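PDZ domain protein (Parabacteroides distasonis, PDB 4L8N) is of unknown function but joins N-terminal and C-terminal PDZ domains to a DUF4136 domain and binds magnesium. Local coordinates at residues D78-I83 with S90-V95; G143-F148 with D250-P255; T306-G311 with P446-E451. All coordinates share one frame; numbering follows the deposited sequence.

Contact 1: residues D78-I83 with S90-V95; sequences DVLLTI and SKQVLV
Val79 faces Val95 and Leu81 faces Val93 as hydrogen-bonded pairs of an antiparallel beta hairpin, with Leu80-Leu94 and Thr82-Gln92 between and beyond them as non-hydrogen-bonded pairs. The segment axes come within 4.5 Å, and their N-to-C directions differ by 157°. Both hydrogen-bonded pairs are closed in two directions: Leu81 N gives to Val93 O and Val93 N to Leu81 O, each at 2.7 Å. Ile83 N adds a bond to Lys91 O near the turn. The hairpin supplies two neighbouring strands, 78-84 and 91-101, to the antiparallel sheet of the N-terminal PDZ domain.

Side chains sort by face. Val79, Leu81, Ile83, Val93 and Val95 point to the face where helix 39-43 packs, its Ala43 against Val93 and its Ala40 against Val95. Here Ile83 CG1 meets Val93 CG2 diagonally at 4.1 Å.

On the face of Leu80, Thr82, Gln92 and Leu94, the last two are exposed. Thr82 OG1 donates to Gln92 OE1 over 2.6 Å, arriving in the amide plane on a lone pair with a C=O...O angle of 130°. The bend of Gln92 at chi2 (-61°) turns CD back toward strand 78-84. A valine in place of Thr82 would probably leave Gln92 OE1 without this donor and its amide freer to rotate. Leu94 crosses Asp78 at about a right angle, its CD2 lying 3.4 Å from Asp78 OD2. Leu80 likewise crosses Gln92, bringing Leu80 CD2 to 3.4 Å from Gln92 NE2.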
ATOM      1  N   ASP A  78     -21.988 -41.294   6.564  1.00108.32           N
ATOM      2  CA  ASP A  78     -21.424 -40.472   7.629  1.00105.20           C
ATOM      3  C   ASP A  78     -19.909 -40.503   7.512  1.00103.69           C
ATOM      4  O   ASP A  78     -19.329 -41.591   7.537  1.00106.46           O
ATOM      5  CB  ASP A  78     -21.909 -40.968   9.012  1.00108.73           C
ATOM      6  CG  ASP A  78     -23.306 -40.496   9.430  1.00127.01           C
ATOM      7  OD1 ASP A  78     -24.057 -39.977   8.558  1.00127.30           O
ATOM      8  OD2 ASP A  78     -23.663 -40.668  10.621  1.00135.96           O
ATOM      9  N   VAL A  79     -19.270 -39.325   7.331  1.00 92.25           N
ATOM     10  CA  VAL A  79     -17.815 -39.204   7.174  1.00 89.44           C
ATOM     11  C   VAL A  79     -17.176 -38.842   8.511  1.00 89.35           C
ATOM     12  O   VAL A  79     -17.495 -37.795   9.089  1.00 87.37           O
ATOM     13  CB  VAL A  79     -17.374 -38.208   6.061  1.00 90.62           C
ATOM     14  CG1 VAL A  79     -15.949 -38.499   5.596  1.00 90.58           C
ATOM     15  CG2 VAL A  79     -18.325 -38.244   4.875  1.00 90.72           C
ATOM     16  N   LEU A  80     -16.280 -39.717   8.997  1.00 84.88           N
ATOM     17  CA  LEU A  80     -15.522 -39.503  10.224  1.00 83.63           C
ATOM     18  C   LEU A  80     -14.272 -38.671   9.890  1.00 86.50           C
ATOM     19  O   LEU A  80     -13.454 -39.062   9.044  1.00 87.32           O
ATOM     20  CB  LEU A  80     -15.144 -40.825  10.925  1.00 85.60           C
ATOM     21  CG  LEU A  80     -14.434 -40.679  12.283  1.00 88.87           C
ATOM     22  CD1 LEU A  80     -15.304 -39.933  13.308  1.00 86.99           C
ATOM     23  CD2 LEU A  80     -14.014 -42.019  12.825  1.00 91.92           C
ATOM     24  N   LEU A  81     -14.144 -37.513  10.547  1.00 79.13           N
ATOM     25  CA  LEU A  81     -13.048 -36.593  10.298  1.00 75.66           C
ATOM     26  C   LEU A  81     -12.151 -36.426  11.507  1.00 76.71           C
ATOM     27  O   LEU A  81     -12.621 -36.363  12.641  1.00 76.30           O
ATOM     28  CB  LEU A  81     -13.650 -35.236   9.902  1.00 72.94           C
ATOM     29  CG  LEU A  81     -13.582 -34.795   8.432  1.00 76.40           C
ATOM     30  CD1 LEU A  81     -13.997 -35.891   7.462  1.00 77.96           C
ATOM     31  CD2 LEU A  81     -14.431 -33.559   8.210  1.00 75.53           C
ATOM     32  N   THR A  82     -10.856 -36.371  11.255  1.00 72.28           N
ATOM     33  CA  THR A  82      -9.854 -36.074  12.263  1.00 71.75           C
ATOM     34  C   THR A  82      -9.500 -34.631  12.009  1.00 72.61           C
ATOM     35  O   THR A  82      -8.959 -34.317  10.948  1.00 71.49           O
ATOM     36  CB  THR A  82      -8.677 -37.042  12.190  1.00 82.34           C
ATOM     37  OG1 THR A  82      -9.165 -38.376  12.402  1.00 86.00           O
ATOM     38  CG2 THR A  82      -7.577 -36.701  13.195  1.00 78.59           C
ATOM     39  N   ILE A  83      -9.889 -33.746  12.935  1.00 66.85           N
ATOM     40  CA  ILE A  83      -9.688 -32.319  12.797  1.00 63.99           C
ATOM     41  C   ILE A  83      -8.609 -31.794  13.738  1.00 68.83           C
ATOM     42  O   ILE A  83      -8.428 -32.313  14.833  1.00 70.39           O
ATOM     43  CB  ILE A  83     -11.040 -31.566  13.040  1.00 65.30           C
ATOM     44  CG1 ILE A  83     -12.152 -31.916  11.999  1.00 64.88           C
ATOM     45  CG2 ILE A  83     -10.851 -30.051  13.172  1.00 64.07           C
ATOM     46  CD1 ILE A  83     -11.876 -31.609  10.475  1.00 60.80           C
ATOM     47  N   SER A  90      -5.892 -32.537  18.017  1.00 80.86           N
ATOM     48  CA  SER A  90      -6.607 -33.677  17.449  1.00 82.11           C
ATOM     49  C   SER A  90      -8.008 -33.752  18.016  1.00 86.64           C
ATOM     50  O   SER A  90      -8.219 -33.408  19.184  1.00 88.26           O
ATOM     51  CB  SER A  90      -5.867 -34.987  17.675  1.00 87.32           C
ATOM     52  OG  SER A  90      -6.340 -35.943  16.742  1.00 95.20           O
ATOM     53  N   LYS A  91      -8.970 -34.176  17.171  1.00 80.60           N
ATOM     54  CA  LYS A  91     -10.399 -34.255  17.490  1.00 78.90           C
ATOM     55  C   LYS A  91     -11.121 -35.143  16.466  1.00 81.11           C
ATOM     56  O   LYS A  91     -10.873 -35.036  15.261  1.00 79.38           O
ATOM     57  CB  LYS A  91     -10.977 -32.824  17.501  1.00 78.85           C
ATOM     58  CG  LYS A  91     -12.475 -32.631  17.642  1.00 90.96           C
ATOM     59  CD  LYS A  91     -12.782 -31.215  17.138  1.00100.05           C
ATOM     60  CE  LYS A  91     -13.958 -30.548  17.808  1.00109.55           C
ATOM     61  NZ  LYS A  91     -13.824 -29.065  17.782  1.00110.53           N
ATOM     62  N   GLN A  92     -11.991 -36.042  16.951  1.00 78.30           N
ATOM     63  CA  GLN A  92     -12.788 -36.893  16.071  1.00 78.11           C
ATOM     64  C   GLN A  92     -14.142 -36.241  15.843  1.00 79.06           C
ATOM     65  O   GLN A  92     -14.792 -35.839  16.806  1.00 78.30           O
ATOM     66  CB  GLN A  92     -12.937 -38.314  16.632  1.00 81.76           C
ATOM     67  CG  GLN A  92     -11.638 -39.131  16.638  1.00 86.76           C
ATOM     68  CD  GLN A  92     -11.049 -39.344  15.260  1.00 96.54           C
ATOM     69  OE1 GLN A  92     -10.141 -38.614  14.835  1.00 90.17           O
ATOM     70  NE2 GLN A  92     -11.529 -40.362  14.546  1.00 80.20           N
ATOM     71  N   VAL A  93     -14.538 -36.060  14.577  1.00 74.35           N
ATOM     72  CA  VAL A  93     -15.830 -35.444  14.264  1.00 73.51           C
ATOM     73  C   VAL A  93     -16.570 -36.304  13.223  1.00 80.80           C
ATOM     74  O   VAL A  93     -16.057 -36.475  12.110  1.00 82.15           O
ATOM     75  CB  VAL A  93     -15.734 -33.961  13.788  1.00 74.63           C
ATOM     76  CG1 VAL A  93     -17.126 -33.375  13.569  1.00 73.91           C
ATOM     77  CG2 VAL A  93     -14.934 -33.082  14.749  1.00 72.92           C
ATOM     78  N   LEU A  94     -17.769 -36.824  13.570  1.00 76.58           N
ATOM     79  CA  LEU A  94     -18.562 -37.559  12.600  1.00 77.29           C
ATOM     80  C   LEU A  94     -19.524 -36.587  11.897  1.00 80.23           C
ATOM     81  O   LEU A  94     -20.455 -36.054  12.527  1.00 79.04           O
ATOM     82  CB  LEU A  94     -19.330 -38.722  13.235  1.00 79.83           C
ATOM     83  CG  LEU A  94     -20.099 -39.605  12.244  1.00 86.33           C
ATOM     84  CD1 LEU A  94     -19.163 -40.565  11.515  1.00 88.47           C
ATOM     85  CD2 LEU A  94     -21.180 -40.376  12.944  1.00 91.59           C
ATOM     86  N   VAL A  95     -19.311 -36.376  10.589  1.00 75.14           N
ATOM     87  CA  VAL A  95     -20.143 -35.448   9.837  1.00 72.56           C
ATOM     88  C   VAL A  95     -21.169 -36.226   9.002  1.00 79.57           C
ATOM     89  O   VAL A  95     -20.808 -36.995   8.114  1.00 79.55           O
ATOM     90  CB  VAL A  95     -19.287 -34.462   8.989  1.00 73.34           C
ATOM     91  CG1 VAL A  95     -20.148 -33.584   8.086  1.00 71.80           C
ATOM     92  CG2 VAL A  95     -18.423 -33.601   9.887  1.00 71.43           C
TER

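Contact 2: residues G143-F148 with D250-P255; sequences GNFKTF and DQKDIP
Lys252 and Asn144 make the one hydrogen bond between the two segments, from Lys252 NZ to the backbone Asn144 O at 2.8 Å. The ammonium approaches with only a modest tilt from the carbonyl plane. Lys252 CG sits between its own backbone N and carbonyl carbon (chi1 56°), against the Phe145 ring, and a bend at chi3 then sets the direction of CE, which also lies near Asn144 O.

The remaining contacts gather at one end of the Phe145 ring. Asp250 OD1 approaches Phe145 CE1 obliquely at 3.2 Å, with ring and carboxylate planes 72° apart. Lys252 CG, also oblique to the ring, is 3.7 Å from Phe145 CE1. Asp253 CB lies at the edge, near the ring plane, 4.0 Å from Phe145 CZ. One ring face carries Asn144 CB, offset toward the rim, while Leu186 and Arg257 supply further packing around Phe145.

Asp250 ends strand 240-250 of the DUF4136 region, and its carboxylate accepts from the loop that leads on to strand 258-268, forming an Asx turn and an Asx motif.

Bonds within the loop tie its backbone to the Asp250 carboxylate. Asp250 OD1 accepts from Lys252 N at 2.8 Å on its anti side but well out of the carboxylate plane, and from Asp253 N at 2.9 Å through its syn lone pair. Asp250 OD2 takes Ile254 N at 2.7 Å from above the carboxylate plane, 43° out of it. A salt bridge from Arg257 NH2 also reaches OD2. Three N-H groups and a guanidinium on a buried carboxylate would probably favour its ionised form. Farther along the loop, Ile254 packs on Pro255 of the second subunit.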
ATOM      1  N   GLY A 143      -0.354 -23.526  15.062  1.00 55.12           N
ATOM      2  CA  GLY A 143      -0.988 -24.368  16.073  1.00 55.87           C
ATOM      3  C   GLY A 143      -0.101 -24.661  17.280  1.00 61.43           C
ATOM      4  O   GLY A 143      -0.594 -25.156  18.292  1.00 61.73           O
ATOM      5  N   ASN A 144       1.219 -24.341  17.204  1.00 58.25           N
ATOM      6  CA  ASN A 144       2.157 -24.540  18.313  1.00 58.79           C
ATOM      7  C   ASN A 144       1.968 -23.488  19.411  1.00 63.39           C
ATOM      8  O   ASN A 144       2.502 -23.654  20.503  1.00 64.34           O
ATOM      9  CB  ASN A 144       3.614 -24.493  17.829  1.00 56.90           C
ATOM     10  CG  ASN A 144       4.043 -25.542  16.819  1.00 82.67           C
ATOM     11  OD1 ASN A 144       4.993 -25.328  16.062  1.00 82.44           O
ATOM     12  ND2 ASN A 144       3.403 -26.702  16.791  1.00 71.75           N
ATOM     13  N   PHE A 145       1.236 -22.403  19.115  1.00 58.70           N
ATOM     14  CA  PHE A 145       1.032 -21.279  20.020  1.00 57.89           C
ATOM     15  C   PHE A 145      -0.416 -21.274  20.490  1.00 64.25           C
ATOM     16  O   PHE A 145      -1.324 -21.055  19.697  1.00 63.99           O
ATOM     17  CB  PHE A 145       1.430 -19.979  19.290  1.00 57.71           C
ATOM     18  CG  PHE A 145       2.800 -20.085  18.646  1.00 58.98           C
ATOM     19  CD1 PHE A 145       3.957 -19.881  19.394  1.00 62.01           C
ATOM     20  CD2 PHE A 145       2.933 -20.443  17.309  1.00 60.25           C
ATOM     21  CE1 PHE A 145       5.221 -20.010  18.808  1.00 62.81           C
ATOM     22  CE2 PHE A 145       4.203 -20.603  16.730  1.00 63.18           C
ATOM     23  CZ  PHE A 145       5.337 -20.381  17.485  1.00 61.66           C
ATOM     24  N   LYS A 146      -0.634 -21.555  21.773  1.00 62.48           N
ATOM     25  CA  LYS A 146      -1.980 -21.708  22.314  1.00 62.04           C
ATOM     26  C   LYS A 146      -2.438 -20.562  23.248  1.00 64.95           C
ATOM     27  O   LYS A 146      -3.645 -20.416  23.478  1.00 65.51           O
ATOM     28  CB  LYS A 146      -2.076 -23.059  23.056  1.00 65.47           C
ATOM     29  CG  LYS A 146      -1.758 -24.313  22.197  1.00 82.16           C
ATOM     30  CD  LYS A 146      -2.879 -24.693  21.186  1.00 94.40           C
ATOM     31  CE  LYS A 146      -2.712 -26.087  20.610  1.00 96.80           C
ATOM     32  NZ  LYS A 146      -3.801 -26.446  19.653  1.00 96.86           N
ATOM     33  N   THR A 147      -1.502 -19.770  23.787  1.00 59.32           N
ATOM     34  CA  THR A 147      -1.816 -18.721  24.760  1.00 58.37           C
ATOM     35  C   THR A 147      -1.240 -17.362  24.366  1.00 60.55           C
ATOM     36  O   THR A 147      -0.202 -17.263  23.687  1.00 59.76           O
ATOM     37  CB  THR A 147      -1.346 -19.102  26.210  1.00 63.83           C
ATOM     38  OG1 THR A 147       0.079 -19.061  26.318  1.00 64.31           O
ATOM     39  CG2 THR A 147      -1.861 -20.459  26.672  1.00 57.30           C
ATOM     40  N   PHE A 148      -1.914 -16.302  24.843  1.00 54.63           N
ATOM     41  CA  PHE A 148      -1.503 -14.949  24.545  1.00 52.45           C
ATOM     42  C   PHE A 148      -1.696 -14.017  25.731  1.00 59.85           C
ATOM     43  O   PHE A 148      -2.351 -14.344  26.712  1.00 60.70           O
ATOM     44  CB  PHE A 148      -2.275 -14.422  23.320  1.00 51.54           C
ATOM     45  CG  PHE A 148      -3.754 -14.198  23.542  1.00 51.57           C
ATOM     46  CD1 PHE A 148      -4.647 -15.269  23.542  1.00 53.35           C
ATOM     47  CD2 PHE A 148      -4.261 -12.914  23.704  1.00 51.47           C
ATOM     48  CE1 PHE A 148      -6.001 -15.067  23.777  1.00 53.00           C
ATOM     49  CE2 PHE A 148      -5.616 -12.712  23.926  1.00 53.61           C
ATOM     50  CZ  PHE A 148      -6.480 -13.786  23.945  1.00 52.07           C
ATOM     51  N   ASP A 250       6.027 -14.098  18.802  1.00 53.22           N
ATOM     52  CA  ASP A 250       6.434 -15.378  19.386  1.00 53.39           C
ATOM     53  C   ASP A 250       7.241 -15.154  20.660  1.00 59.99           C
ATOM     54  O   ASP A 250       8.171 -14.342  20.658  1.00 61.15           O
ATOM     55  CB  ASP A 250       7.286 -16.135  18.356  1.00 54.59           C
ATOM     56  CG  ASP A 250       7.854 -17.491  18.746  1.00 61.96           C
ATOM     57  OD1 ASP A 250       7.494 -18.002  19.833  1.00 62.91           O
ATOM     58  OD2 ASP A 250       8.653 -18.050  17.952  1.00 62.83           O
ATOM     59  N   GLN A 251       6.921 -15.909  21.725  1.00 56.75           N
ATOM     60  CA  GLN A 251       7.633 -15.847  22.997  1.00 57.73           C
ATOM     61  C   GLN A 251       8.305 -17.168  23.327  1.00 68.41           C
ATOM     62  O   GLN A 251       9.127 -17.208  24.246  1.00 70.94           O
ATOM     63  CB  GLN A 251       6.689 -15.483  24.158  1.00 58.63           C
ATOM     64  CG  GLN A 251       5.901 -14.187  24.030  1.00 53.64           C
ATOM     65  CD  GLN A 251       6.759 -12.969  23.913  1.00 73.05           C
ATOM     66  OE1 GLN A 251       7.033 -12.487  22.817  1.00 72.47           O
ATOM     67  NE2 GLN A 251       7.186 -12.442  25.040  1.00 71.31           N
ATOM     68  N   LYS A 252       7.955 -18.260  22.623  1.00 67.28           N
ATOM     69  CA  LYS A 252       8.491 -19.575  22.979  1.00 68.95           C
ATOM     70  C   LYS A 252       9.437 -20.234  21.940  1.00 73.08           C
ATOM     71  O   LYS A 252      10.479 -20.711  22.361  1.00 74.78           O
ATOM     72  CB  LYS A 252       7.350 -20.550  23.350  1.00 71.60           C
ATOM     73  CG  LYS A 252       6.267 -20.743  22.290  1.00 81.78           C
ATOM     74  CD  LYS A 252       5.295 -21.859  22.657  1.00 92.60           C
ATOM     75  CE  LYS A 252       5.496 -23.130  21.870  1.00101.49           C
ATOM     76  NZ  LYS A 252       4.587 -24.218  22.332  1.00107.14           N
ATOM     77  N   ASP A 253       9.090 -20.303  20.634  1.00 68.28           N
ATOM     78  CA  ASP A 253       9.904 -21.012  19.635  1.00 68.21           C
ATOM     79  C   ASP A 253      11.176 -20.252  19.302  1.00 71.82           C
ATOM     80  O   ASP A 253      12.239 -20.849  19.387  1.00 74.71           O
ATOM     81  CB  ASP A 253       9.106 -21.322  18.358  1.00 69.65           C
ATOM     82  CG  ASP A 253       9.534 -22.572  17.617  1.00 87.12           C
ATOM     83  OD1 ASP A 253      10.667 -22.589  17.080  1.00 89.10           O
ATOM     84  OD2 ASP A 253       8.723 -23.523  17.542  1.00 99.01           O
ATOM     85  N   ILE A 254      11.069 -18.975  18.861  1.00 65.02           N
ATOM     86  CA  ILE A 254      12.169 -18.034  18.549  1.00 63.03           C
ATOM     87  C   ILE A 254      11.703 -16.704  19.149  1.00 66.63           C
ATOM     88  O   ILE A 254      11.007 -15.941  18.475  1.00 67.26           O
ATOM     89  CB  ILE A 254      12.545 -17.952  17.026  1.00 64.29           C
ATOM     90  CG1 ILE A 254      13.000 -19.318  16.467  1.00 65.84           C
ATOM     91  CG2 ILE A 254      13.607 -16.883  16.765  1.00 61.88           C
ATOM     92  CD1 ILE A 254      12.847 -19.495  14.962  1.00 71.81           C
ATOM     93  N   PRO A 255      11.932 -16.476  20.456  1.00 63.30           N
ATOM     94  CA  PRO A 255      11.387 -15.266  21.100  1.00 63.17           C
ATOM     95  C   PRO A 255      11.708 -13.964  20.367  1.00 65.93           C
ATOM     96  O   PRO A 255      12.838 -13.772  19.945  1.00 67.36           O
ATOM     97  CB  PRO A 255      12.047 -15.294  22.487  1.00 66.45           C
ATOM     98  CG  PRO A 255      12.256 -16.742  22.757  1.00 71.03           C
ATOM     99  CD  PRO A 255      12.645 -17.327  21.435  1.00 66.06           C
TER

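Contact 3: residues T306-G311 with P446-E451; sequences TYNYTG and PTIRSE
Arg449 is the tightly packed centre of this pairing, with contacts to both Tyr307 and Tyr309. Its guanidinium lies flat on Tyr309, the planes 14° apart and Arg449 CZ 3.7 Å from the centroid of the Tyr309 ring, a cation-pi stack. Gly311 N lies over the opposite face of that ring, offset toward the rim. Nearer the backbone, Arg449 CB makes a CH-pi contact over the Tyr307 ring, 4.2 Å from its centroid. The chain, extended from CG to NE, lets one residue serve both rings. Beneath it, the antiparallel strands are joined through Tyr307-Arg449 and Tyr309-Thr447, as in Tyr309 N to Thr447 O at 2.8 Å.

The Thr306-Asn308 face is more open to solvent at Ile448 and Ser450, yet close where it pairs: Thr306 CG2 is 3.4 Å from Ile448 CG2, and Thr306 OG1 and Ser450 OG share a hydrogen bond of 2.7 Å. Buried Asn308 packs against Pro446, while its ND2 is held by Tyr413 O and Asn427 OD1.

Strands 298-309 and 438-456 enter and leave what is probably the C-terminal PDZ domain. Helix 107-113 packs on the two tyrosines, Asp326 binds Tyr309 OH, and Tyr37 gives Arg449 a second cation-pi partner.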
ATOM      1  N   THR A 306     -32.890 -14.308   4.658  1.00 50.36           N
ATOM      2  CA  THR A 306     -33.952 -14.568   5.608  1.00 50.76           C
ATOM      3  C   THR A 306     -35.158 -14.995   4.811  1.00 55.38           C
ATOM      4  O   THR A 306     -35.554 -14.295   3.896  1.00 55.20           O
ATOM      5  CB  THR A 306     -34.245 -13.368   6.518  1.00 59.92           C
ATOM      6  OG1 THR A 306     -33.050 -12.993   7.200  1.00 60.65           O
ATOM      7  CG2 THR A 306     -35.340 -13.669   7.548  1.00 55.24           C
ATOM      8  N   TYR A 307     -35.744 -16.139   5.151  1.00 52.67           N
ATOM      9  CA  TYR A 307     -36.944 -16.616   4.483  1.00 52.57           C
ATOM     10  C   TYR A 307     -37.832 -17.378   5.448  1.00 55.18           C
ATOM     11  O   TYR A 307     -37.359 -17.831   6.489  1.00 54.68           O
ATOM     12  CB  TYR A 307     -36.597 -17.475   3.247  1.00 54.97           C
ATOM     13  CG  TYR A 307     -35.869 -18.779   3.525  1.00 57.83           C
ATOM     14  CD1 TYR A 307     -34.482 -18.816   3.631  1.00 59.54           C
ATOM     15  CD2 TYR A 307     -36.554 -19.990   3.550  1.00 59.48           C
ATOM     16  CE1 TYR A 307     -33.803 -20.010   3.861  1.00 59.95           C
ATOM     17  CE2 TYR A 307     -35.880 -21.199   3.732  1.00 61.57           C
ATOM     18  CZ  TYR A 307     -34.504 -21.202   3.902  1.00 69.02           C
ATOM     19  OH  TYR A 307     -33.820 -22.379   4.092  1.00 73.61           O
ATOM     20  N   ASN A 308     -39.129 -17.508   5.102  1.00 52.35           N
ATOM     21  CA  ASN A 308     -40.095 -18.336   5.843  1.00 51.63           C
ATOM     22  C   ASN A 308     -39.848 -19.776   5.430  1.00 57.40           C
ATOM     23  O   ASN A 308     -39.945 -20.105   4.234  1.00 57.40           O
ATOM     24  CB  ASN A 308     -41.555 -17.936   5.562  1.00 45.66           C
ATOM     25  CG  ASN A 308     -42.151 -16.853   6.428  1.00 59.20           C
ATOM     26  OD1 ASN A 308     -41.706 -16.538   7.541  1.00 46.37           O
ATOM     27  ND2 ASN A 308     -43.234 -16.301   5.943  1.00 53.69           N
ATOM     28  N   TYR A 309     -39.473 -20.615   6.411  1.00 54.77           N
ATOM     29  CA  TYR A 309     -39.179 -22.018   6.225  1.00 55.71           C
ATOM     30  C   TYR A 309     -40.332 -22.916   6.698  1.00 61.95           C
ATOM     31  O   TYR A 309     -40.781 -22.798   7.844  1.00 62.41           O
ATOM     32  CB  TYR A 309     -37.896 -22.357   6.986  1.00 56.43           C
ATOM     33  CG  TYR A 309     -37.573 -23.836   7.034  1.00 58.15           C
ATOM     34  CD1 TYR A 309     -37.037 -24.487   5.928  1.00 61.08           C
ATOM     35  CD2 TYR A 309     -37.782 -24.579   8.194  1.00 58.10           C
ATOM     36  CE1 TYR A 309     -36.732 -25.845   5.967  1.00 61.91           C
ATOM     37  CE2 TYR A 309     -37.461 -25.930   8.250  1.00 59.85           C
ATOM     38  CZ  TYR A 309     -36.942 -26.561   7.130  1.00 66.17           C
ATOM     39  OH  TYR A 309     -36.607 -27.891   7.172  1.00 65.53           O
ATOM     40  N   THR A 310     -40.770 -23.838   5.820  1.00 59.30           N
ATOM     41  CA  THR A 310     -41.803 -24.844   6.095  1.00 59.73           C
ATOM     42  C   THR A 310     -41.176 -26.261   5.999  1.00 67.64           C
ATOM     43  O   THR A 310     -41.601 -27.171   6.700  1.00 70.70           O
ATOM     44  CB  THR A 310     -43.010 -24.713   5.161  1.00 60.92           C
ATOM     45  OG1 THR A 310     -42.647 -25.182   3.863  1.00 65.97           O
ATOM     46  CG2 THR A 310     -43.591 -23.300   5.101  1.00 53.96           C
ATOM     47  N   GLY A 311     -40.189 -26.431   5.130  1.00 62.59           N
ATOM     48  CA  GLY A 311     -39.509 -27.706   4.940  1.00 62.24           C
ATOM     49  C   GLY A 311     -39.894 -28.432   3.674  1.00 65.05           C
ATOM     50  O   GLY A 311     -39.416 -29.539   3.449  1.00 64.99           O
ATOM     51  N   PRO A 446     -44.566 -20.717   9.676  1.00 69.31           N
ATOM     52  CA  PRO A 446     -43.178 -21.029   9.377  1.00 68.78           C
ATOM     53  C   PRO A 446     -42.249 -20.534  10.459  1.00 73.43           C
ATOM     54  O   PRO A 446     -42.621 -19.715  11.322  1.00 73.89           O
ATOM     55  CB  PRO A 446     -42.928 -20.282   8.054  1.00 69.76           C
ATOM     56  CG  PRO A 446     -44.252 -19.759   7.610  1.00 74.00           C
ATOM     57  CD  PRO A 446     -45.027 -19.581   8.860  1.00 69.87           C
ATOM     58  N   THR A 447     -41.024 -21.039  10.393  1.00 68.52           N
ATOM     59  CA  THR A 447     -39.934 -20.594  11.240  1.00 66.44           C
ATOM     60  C   THR A 447     -39.111 -19.702  10.355  1.00 66.51           C
ATOM     61  O   THR A 447     -39.122 -19.853   9.134  1.00 65.62           O
ATOM     62  CB  THR A 447     -39.177 -21.759  11.854  1.00 75.54           C
ATOM     63  OG1 THR A 447     -38.807 -22.694  10.835  1.00 74.10           O
ATOM     64  CG2 THR A 447     -39.967 -22.436  12.963  1.00 78.05           C
ATOM     65  N   ILE A 448     -38.442 -18.746  10.949  1.00 61.95           N
ATOM     66  CA  ILE A 448     -37.690 -17.786  10.174  1.00 61.48           C
ATOM     67  C   ILE A 448     -36.235 -18.226  10.169  1.00 66.27           C
ATOM     68  O   ILE A 448     -35.580 -18.348  11.222  1.00 67.49           O
ATOM     69  CB  ILE A 448     -37.945 -16.338  10.696  1.00 63.70           C
ATOM     70  CG1 ILE A 448     -39.430 -15.932  10.421  1.00 63.60           C
ATOM     71  CG2 ILE A 448     -36.978 -15.339  10.080  1.00 65.16           C
ATOM     72  CD1 ILE A 448     -39.881 -14.560  10.915  1.00 68.62           C
ATOM     73  N   ARG A 449     -35.766 -18.565   8.968  1.00 60.01           N
ATOM     74  CA  ARG A 449     -34.387 -18.968   8.787  1.00 57.56           C
ATOM     75  C   ARG A 449     -33.666 -17.734   8.427  1.00 58.74           C
ATOM     76  O   ARG A 449     -34.047 -17.062   7.471  1.00 58.94           O
ATOM     77  CB  ARG A 449     -34.218 -20.078   7.735  1.00 54.20           C
ATOM     78  CG  ARG A 449     -34.554 -21.424   8.267  1.00 56.78           C
ATOM     79  CD  ARG A 449     -33.964 -22.508   7.416  1.00 60.20           C
ATOM     80  NE  ARG A 449     -34.112 -23.810   8.074  1.00 61.90           N
ATOM     81  CZ  ARG A 449     -33.598 -24.949   7.618  1.00 74.43           C
ATOM     82  NH1 ARG A 449     -32.894 -24.967   6.495  1.00 62.85           N
ATOM     83  NH2 ARG A 449     -33.790 -26.081   8.281  1.00 65.06           N
ATOM     84  N   SER A 450     -32.714 -17.361   9.261  1.00 55.13           N
ATOM     85  CA  SER A 450     -31.861 -16.194   9.087  1.00 54.55           C
ATOM     86  C   SER A 450     -30.429 -16.656   9.076  1.00 62.97           C
ATOM     87  O   SER A 450     -30.068 -17.585   9.822  1.00 65.90           O
ATOM     88  CB  SER A 450     -32.105 -15.183  10.191  1.00 57.10           C
ATOM     89  OG  SER A 450     -32.332 -13.915   9.610  1.00 68.78           O
ATOM     90  N   GLU A 451     -29.633 -16.083   8.175  1.00 59.19           N
ATOM     91  CA  GLU A 451     -28.232 -16.450   8.001  1.00 59.37           C
ATOM     92  C   GLU A 451     -27.432 -15.328   7.347  1.00 62.84           C
ATOM     93  O   GLU A 451     -27.926 -14.619   6.471  1.00 62.86           O
ATOM     94  CB  GLU A 451     -28.066 -17.775   7.187  1.00 61.53           C
ATOM     95  CG  GLU A 451     -28.959 -17.929   5.955  1.00 74.58           C
ATOM     96  CD  GLU A 451     -28.724 -19.139   5.060  1.00 95.13           C
ATOM     97  OE1 GLU A 451     -27.819 -19.074   4.197  1.00 86.64           O
ATOM     98  OE2 GLU A 451     -29.509 -20.114   5.158  1.00 86.99           O
TER

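Contacts 2 and 3 both reach the same mixed sheet, yet lie on opposite sides of the chain's centre, about 44 Å apart between centres; contact 1 belongs to the separate sheet of the N-terminal PDZ domain. All three are partly buried. Contacts 1 and 3 pair neighbouring strands through backbone bonds and bury similar areas, 644 and 604 Å², whereas contact 2, with 215 Å², joins loop-like pieces by a single lysine bond and ring contacts. The helix-covered face of contact 1 is mainly aliphatic, whereas the Tyr307-Tyr309 face of contact 3 is built on aromatic and cationic stacking. Contacts 1 and 2 come within about 7 Å at their nearest atoms without touching.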